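Protein LEC-6 (Caenorhabditis elegans, PDB 3VV1) is a galectin, a galactoside-binding lectin of the nematode that preferentially binds fucose-containing saccharides, including those with a galactose-1,4-fucose unit. Local coordinates at the interface of chains A and B. Residues are numbered along the deposited sequence; one frame, centred on the assembly and turned at random. Chains: chain A/B, Protein LEC-6.

Contact 1: the interface of chains A and B. Residues chain A 23, 26, 38-39, 158; chain B 23-26.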
ATOM      1  N   SER A  23       0.251  -1.679  -3.202  1.00 15.83           N
ATOM      2  CA  SER A  23       0.707  -0.925  -4.354  1.00 16.17           C
ATOM      3  C   SER A  23       1.924  -0.058  -4.049  1.00 16.25           C
ATOM      4  O   SER A  23       1.943   0.608  -3.013  1.00 15.54           O
ATOM      5  CB  SER A  23      -0.467  -0.027  -4.738  1.00 15.55           C
ATOM      6  OG  SER A  23      -0.066   0.980  -5.702  1.00 16.41           O
ATOM      7  N   ASN A  26       0.566   3.191  -3.510  1.00 13.70           N
ATOM      8  CA  ASN A  26      -0.531   3.263  -2.504  1.00 13.17           C
ATOM      9  C   ASN A  26      -1.840   3.779  -3.100  1.00 12.69           C
ATOM     10  O   ASN A  26      -2.559   4.578  -2.494  1.00 12.95           O
ATOM     11  CB  ASN A  26      -0.112   4.046  -1.224  1.00 13.64           C
ATOM     12  CG  ASN A  26      -0.409   3.257   0.041  1.00 16.18           C
ATOM     13  OD1 ASN A  26      -0.655   2.080  -0.052  1.00 17.39           O
ATOM     14  ND2 ASN A  26      -0.392   3.893   1.210  1.00 17.70           N
ATOM     15  N   PRO A  38      -7.664  -1.815   4.439  1.00 11.97           N
ATOM     16  CA  PRO A  38      -6.814  -1.595   5.627  1.00 13.00           C
ATOM     17  C   PRO A  38      -5.868  -0.406   5.438  1.00 12.39           C
ATOM     18  O   PRO A  38      -5.413  -0.154   4.315  1.00 12.32           O
ATOM     19  CB  PRO A  38      -5.999  -2.860   5.685  1.00 14.96           C
ATOM     20  CG  PRO A  38      -6.909  -3.949   5.122  1.00 15.42           C
ATOM     21  CD  PRO A  38      -7.637  -3.240   3.993  1.00 13.89           C
ATOM     22  N   VAL A  39      -5.510   0.249   6.531  1.00 11.87           N
ATOM     23  CA  VAL A  39      -4.548   1.366   6.487  1.00 12.41           C
ATOM     24  C   VAL A  39      -3.858   1.410   7.837  1.00 13.75           C
ATOM     25  O   VAL A  39      -4.471   1.074   8.864  1.00 14.27           O
ATOM     26  CB  VAL A  39      -5.269   2.698   6.145  1.00 11.89           C
ATOM     27  CG1 VAL A  39      -6.285   3.083   7.234  1.00 12.54           C
ATOM     28  CG2 VAL A  39      -4.247   3.853   5.908  1.00 14.72           C
ATOM     29  N   VAL A 158      -3.732   6.768  -0.582  1.00 10.56           N
ATOM     30  CA  VAL A 158      -3.343   7.249   0.744  1.00 11.28           C
ATOM     31  C   VAL A 158      -1.888   7.686   0.661  1.00 13.16           C
ATOM     32  O   VAL A 158      -1.014   6.963   0.106  1.00 13.95           O
ATOM     33  CB  VAL A 158      -3.520   6.173   1.853  1.00 11.90           C
ATOM     34  CG1 VAL A 158      -2.727   6.510   3.134  1.00 14.45           C
ATOM     35  CG2 VAL A 158      -4.994   6.040   2.182  1.00 12.58           C
TER
ATOM     36  N   SER B  23      -5.057  -3.188  -0.018  1.00 15.50           N
ATOM     37  CA  SER B  23      -4.639  -2.626   1.268  1.00 15.14           C
ATOM     38  C   SER B  23      -3.704  -1.450   1.118  1.00 13.90           C
ATOM     39  O   SER B  23      -2.831  -1.501   0.246  1.00 13.28           O
ATOM     40  CB  SER B  23      -3.817  -3.688   2.012  1.00 14.65           C
ATOM     41  OG  SER B  23      -3.386  -3.139   3.240  1.00 14.87           O
ATOM     42  N   PHE B  24      -3.901  -0.449   1.944  1.00 13.97           N
ATOM     43  CA  PHE B  24      -2.983   0.669   1.970  1.00 13.40           C
ATOM     44  C   PHE B  24      -1.827   0.447   2.932  1.00 13.21           C
ATOM     45  O   PHE B  24      -1.028   1.381   3.187  1.00 13.65           O
ATOM     46  CB  PHE B  24      -3.695   1.939   2.412  1.00 13.53           C
ATOM     47  CG  PHE B  24      -4.669   2.473   1.414  1.00 14.87           C
ATOM     48  CD1 PHE B  24      -4.257   2.754   0.126  1.00 14.89           C
ATOM     49  CD2 PHE B  24      -5.980   2.736   1.800  1.00 16.18           C
ATOM     50  CE1 PHE B  24      -5.182   3.295  -0.779  1.00 16.18           C
ATOM     51  CE2 PHE B  24      -6.914   3.300   0.912  1.00 16.88           C
ATOM     52  CZ  PHE B  24      -6.480   3.563  -0.380  1.00 17.17           C
ATOM     53  N   ARG B  25      -1.719  -0.781   3.485  1.00 12.49           N
ATOM     54  CA  ARG B  25      -0.587  -1.076   4.412  1.00 12.52           C
ATOM     55  C   ARG B  25       0.647  -1.467   3.596  1.00 13.06           C
ATOM     56  O   ARG B  25       1.010  -2.656   3.451  1.00 13.56           O
ATOM     57  CB  ARG B  25      -0.990  -2.161   5.422  1.00 13.88           C
ATOM     58  CG  ARG B  25      -2.071  -1.680   6.395  1.00 16.50           C
ATOM     59  CD  ARG B  25      -2.461  -2.736   7.420  1.00 22.37           C
ATOM     60  NE  ARG B  25      -1.293  -2.951   8.277  1.00 26.81           N
ATOM     61  CZ  ARG B  25      -1.036  -3.999   9.042  1.00 37.79           C
ATOM     62  NH1 ARG B  25      -1.934  -4.987   9.227  1.00 50.27           N
ATOM     63  NH2 ARG B  25       0.130  -4.007   9.709  1.00 44.50           N
ATOM     64  N   ASN B  26       1.290  -0.436   3.028  1.00 12.59           N
ATOM     65  CA  ASN B  26       2.439  -0.617   2.153  1.00 12.99           C
ATOM     66  C   ASN B  26       3.697  -0.968   2.928  1.00 12.98           C
ATOM     67  O   ASN B  26       4.718  -1.236   2.286  1.00 12.19           O
ATOM     68  CB  ASN B  26       2.652   0.659   1.309  1.00 14.24           C
ATOM     69  CG  ASN B  26       3.009   1.849   2.167  1.00 14.86           C
ATOM     70  OD1 ASN B  26       2.272   2.237   3.046  1.00 18.41           O
ATOM     71  ND2 ASN B  26       4.213   2.365   1.984  1.00 20.66           N
TER
HETATM   72  O   HOH W   1      -0.422  -0.502  -0.680  1.00 12.60           O

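Contact 2: the interface of chains A and B. Residues chain A 22-24; chain B 25-26, 28, 37, 158.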
ATOM      1  N   ILE A  22      -0.923  -4.961  -2.280  1.00 18.08           N
ATOM      2  CA  ILE A  22      -0.497  -3.596  -1.955  1.00 16.38           C
ATOM      3  C   ILE A  22       0.073  -2.991  -3.239  1.00 16.01           C
ATOM      4  O   ILE A  22       0.263  -3.677  -4.261  1.00 17.59           O
ATOM      5  CB  ILE A  22       0.570  -3.595  -0.800  1.00 16.64           C
ATOM      6  CG1 ILE A  22       1.811  -4.436  -1.177  1.00 18.15           C
ATOM      7  CG2 ILE A  22      -0.064  -4.037   0.531  1.00 17.46           C
ATOM      8  CD1 ILE A  22       2.884  -4.542  -0.065  1.00 20.71           C
ATOM      9  N   SER A  23       0.251  -1.679  -3.202  1.00 15.83           N
ATOM     10  CA  SER A  23       0.707  -0.925  -4.354  1.00 16.17           C
ATOM     11  C   SER A  23       1.924  -0.058  -4.049  1.00 16.25           C
ATOM     12  O   SER A  23       1.943   0.608  -3.013  1.00 15.54           O
ATOM     13  CB  SER A  23      -0.467  -0.027  -4.738  1.00 15.55           C
ATOM     14  OG  SER A  23      -0.066   0.980  -5.702  1.00 16.41           O
ATOM     15  N   PHE A  24       2.859  -0.016  -4.993  1.00 16.30           N
ATOM     16  CA  PHE A  24       4.066   0.833  -4.859  1.00 16.68           C
ATOM     17  C   PHE A  24       3.688   2.308  -4.875  1.00 17.12           C
ATOM     18  O   PHE A  24       4.485   3.125  -4.406  1.00 17.92           O
ATOM     19  CB  PHE A  24       5.059   0.542  -5.969  1.00 17.59           C
ATOM     20  CG  PHE A  24       5.756  -0.761  -5.792  1.00 19.02           C
ATOM     21  CD1 PHE A  24       5.195  -1.920  -6.282  1.00 20.12           C
ATOM     22  CD2 PHE A  24       7.016  -0.834  -5.151  1.00 20.29           C
ATOM     23  CE1 PHE A  24       5.868  -3.135  -6.092  1.00 21.60           C
ATOM     24  CE2 PHE A  24       7.664  -2.035  -4.949  1.00 22.28           C
ATOM     25  CZ  PHE A  24       7.136  -3.209  -5.472  1.00 23.75           C
TER
ATOM     26  N   ARG B  25      -1.719  -0.781   3.485  1.00 12.49           N
ATOM     27  CA  ARG B  25      -0.587  -1.076   4.412  1.00 12.52           C
ATOM     28  C   ARG B  25       0.647  -1.467   3.596  1.00 13.06           C
ATOM     29  O   ARG B  25       1.010  -2.656   3.451  1.00 13.56           O
ATOM     30  CB  ARG B  25      -0.990  -2.161   5.422  1.00 13.88           C
ATOM     31  CG  ARG B  25      -2.071  -1.680   6.395  1.00 16.50           C
ATOM     32  CD  ARG B  25      -2.461  -2.736   7.420  1.00 22.37           C
ATOM     33  NE  ARG B  25      -1.293  -2.951   8.277  1.00 26.81           N
ATOM     34  CZ  ARG B  25      -1.036  -3.999   9.042  1.00 37.79           C
ATOM     35  NH1 ARG B  25      -1.934  -4.987   9.227  1.00 50.27           N
ATOM     36  NH2 ARG B  25       0.130  -4.007   9.709  1.00 44.50           N
ATOM     37  N   ASN B  26       1.290  -0.436   3.028  1.00 12.59           N
ATOM     38  CA  ASN B  26       2.439  -0.617   2.153  1.00 12.99           C
ATOM     39  C   ASN B  26       3.697  -0.968   2.928  1.00 12.98           C
ATOM     40  O   ASN B  26       4.718  -1.236   2.286  1.00 12.19           O
ATOM     41  CB  ASN B  26       2.652   0.659   1.309  1.00 14.24           C
ATOM     42  CG  ASN B  26       3.009   1.849   2.167  1.00 14.86           C
ATOM     43  OD1 ASN B  26       2.272   2.237   3.046  1.00 18.41           O
ATOM     44  ND2 ASN B  26       4.213   2.365   1.984  1.00 20.66           N
ATOM     45  N   PHE B  28       4.929  -3.378   6.357  1.00 11.89           N
ATOM     46  CA  PHE B  28       4.480  -4.347   7.360  1.00 12.25           C
ATOM     47  C   PHE B  28       5.692  -5.003   7.977  1.00 11.77           C
ATOM     48  O   PHE B  28       6.814  -4.973   7.394  1.00 13.41           O
ATOM     49  CB  PHE B  28       3.438  -5.332   6.765  1.00 13.72           C
ATOM     50  CG  PHE B  28       3.914  -6.123   5.561  1.00 12.72           C
ATOM     51  CD1 PHE B  28       3.840  -5.583   4.262  1.00 15.01           C
ATOM     52  CD2 PHE B  28       4.476  -7.383   5.732  1.00 14.67           C
ATOM     53  CE1 PHE B  28       4.297  -6.336   3.141  1.00 14.67           C
ATOM     54  CE2 PHE B  28       4.920  -8.131   4.636  1.00 16.67           C
ATOM     55  CZ  PHE B  28       4.864  -7.594   3.357  1.00 14.39           C
ATOM     56  N   ILE B  37       4.037 -11.679  -1.334  1.00 14.16           N
ATOM     57  CA  ILE B  37       3.538 -10.306  -1.270  1.00 14.21           C
ATOM     58  C   ILE B  37       2.902  -9.995  -2.643  1.00 14.20           C
ATOM     59  O   ILE B  37       3.640  -9.720  -3.602  1.00 14.91           O
ATOM     60  CB  ILE B  37       4.641  -9.257  -1.018  1.00 13.44           C
ATOM     61  CG1 ILE B  37       5.608  -9.655   0.144  1.00 14.69           C
ATOM     62  CG2 ILE B  37       3.939  -7.874  -0.749  1.00 13.72           C
ATOM     63  CD1 ILE B  37       6.766  -8.689   0.328  1.00 15.29           C
ATOM     64  N   VAL B 158       6.857  -1.021   0.340  1.00 12.62           N
ATOM     65  CA  VAL B 158       6.812  -0.685  -1.069  1.00 11.61           C
ATOM     66  C   VAL B 158       6.460   0.800  -1.207  1.00 12.40           C
ATOM     67  O   VAL B 158       5.577   1.337  -0.494  1.00 13.66           O
ATOM     68  CB  VAL B 158       5.839  -1.641  -1.862  1.00 11.20           C
ATOM     69  CG1 VAL B 158       6.242  -3.113  -1.739  1.00 14.19           C
ATOM     70  CG2 VAL B 158       4.400  -1.456  -1.417  1.00 13.90           C
TER
HETATM   71  O   HOH W   2       3.199   2.540  -1.485  1.00 14.40           O

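Contact 1: the interface of chains A and B
The N-terminal loop of chain B, residues 23-26, meets the loop residue A:Asn26, the end of strand 35-38 with A:Val39, and strand 155-159 of chain A. Both chains are galectin beta-sandwiches, and B:Phe24 packs between these three elements. Its CG stands anti to its own carbonyl carbon (chi1 -70°), which turns the ring away from the B backbone and against A:Val158. Methyl CG2 of A:Val158 sits over the centre of one ring face, 3.5 Å from CD2 of B:Phe24, a CH-pi contact. A:Asn26 comes at the ring's rim instead: OD1 lies in the ring plane, and the amide stands nearly perpendicular to the ring (84°).

The backbone of B:Phe24 is held at both ends. The N of B:Phe24 donates to the carbonyl O of A:Pro38 at 2.8 Å, and its O accepts from ND2 of A:Asn26 at 3.3 Å, in the plane of that amide. OD1 of A:Asn26 is 2.7 Å from a water that also bonds the N of A:Ser23 and the O of B:Ser23, so both ends of the A:Asn26 amide serve the incoming loop. Within the B loop, OG of B:Ser23 accepts from the N of B:Arg25 at 2.9 Å, which may steady the turn. The aliphatic part of B:Arg25 packs along A:Pro38 and A:Val39, CD of B:Arg25 lying 3.9 Å from CB of A:Pro38.

Contact 2: the interface of chains A and B
With chi1 at 58°, A:Ile22 places CG1 between its backbone N and carbonyl carbon, and the extended chi2 (-177°) carries CD1 outward into chain B. B:Val158 meets it with CG2, the branch that lies between its own N and carbonyl carbon. The two branched chains cross obliquely, CD1 of A:Ile22 coming to 3.7 Å from CG2 of B:Val158. CD1 of A:Ile22 also reaches CG2 of B:Ile37 at 3.6 Å and, a little farther off, CE1 at the rim of B:Phe28. One methyl of the short strand 22-23 of chain A is therefore received by three chain B strands of the galectin sandwich, 27-29, 35-40 and 155-159. The other branch of A:Ile22 points elsewhere: CG2 rests 3.4 Å from the carbonyl O of B:Arg25, a van der Waals contact that brings the side chain against the B loop as well as the apolar strands. A:Ile22 buries 73 Å² against chain B, more than any other residue in this patch.

B:Val158 is gripped on a second side by A:Phe24. CB of B:Val158 lies over one face of the A:Phe24 ring, offset toward the rim, 3.6 Å from CD2 of A:Phe24, while CG1 continues outward over CE2 and CZ. The valine thus divides its branches, CG2 toward A:Ile22 and CG1 along the phenyl ring, with A:Ser23 passing between the two chain A residues.

Polar groups meet beside this apolar cluster. The O of B:Val158 accepts from ND2 of B:Asn26 at 3.0 Å, a nearly straight bond (166° at the hydrogen) that would hold the asparagine amide against strand 155-159. A bridging water lies 2.8 Å from the O of B:Val158 and 2.8 Å from the carbonyl O of A:Ser23.

Contact 1 and contact 2 lie side by side in one interface, their C-alpha centres about 6 Å apart, and share A:Ser23, B:Arg25 and B:Asn26. Each chain lays its N-terminal segment against the other, so the Phe24 of one copy meets the Val158 of its partner in both contacts. The two Phe24-Val158 pairings differ in detail, in keeping with an interface that is not an exact two-fold. This reciprocal arrangement could support a dimer, although the structure alone does not establish one in solution.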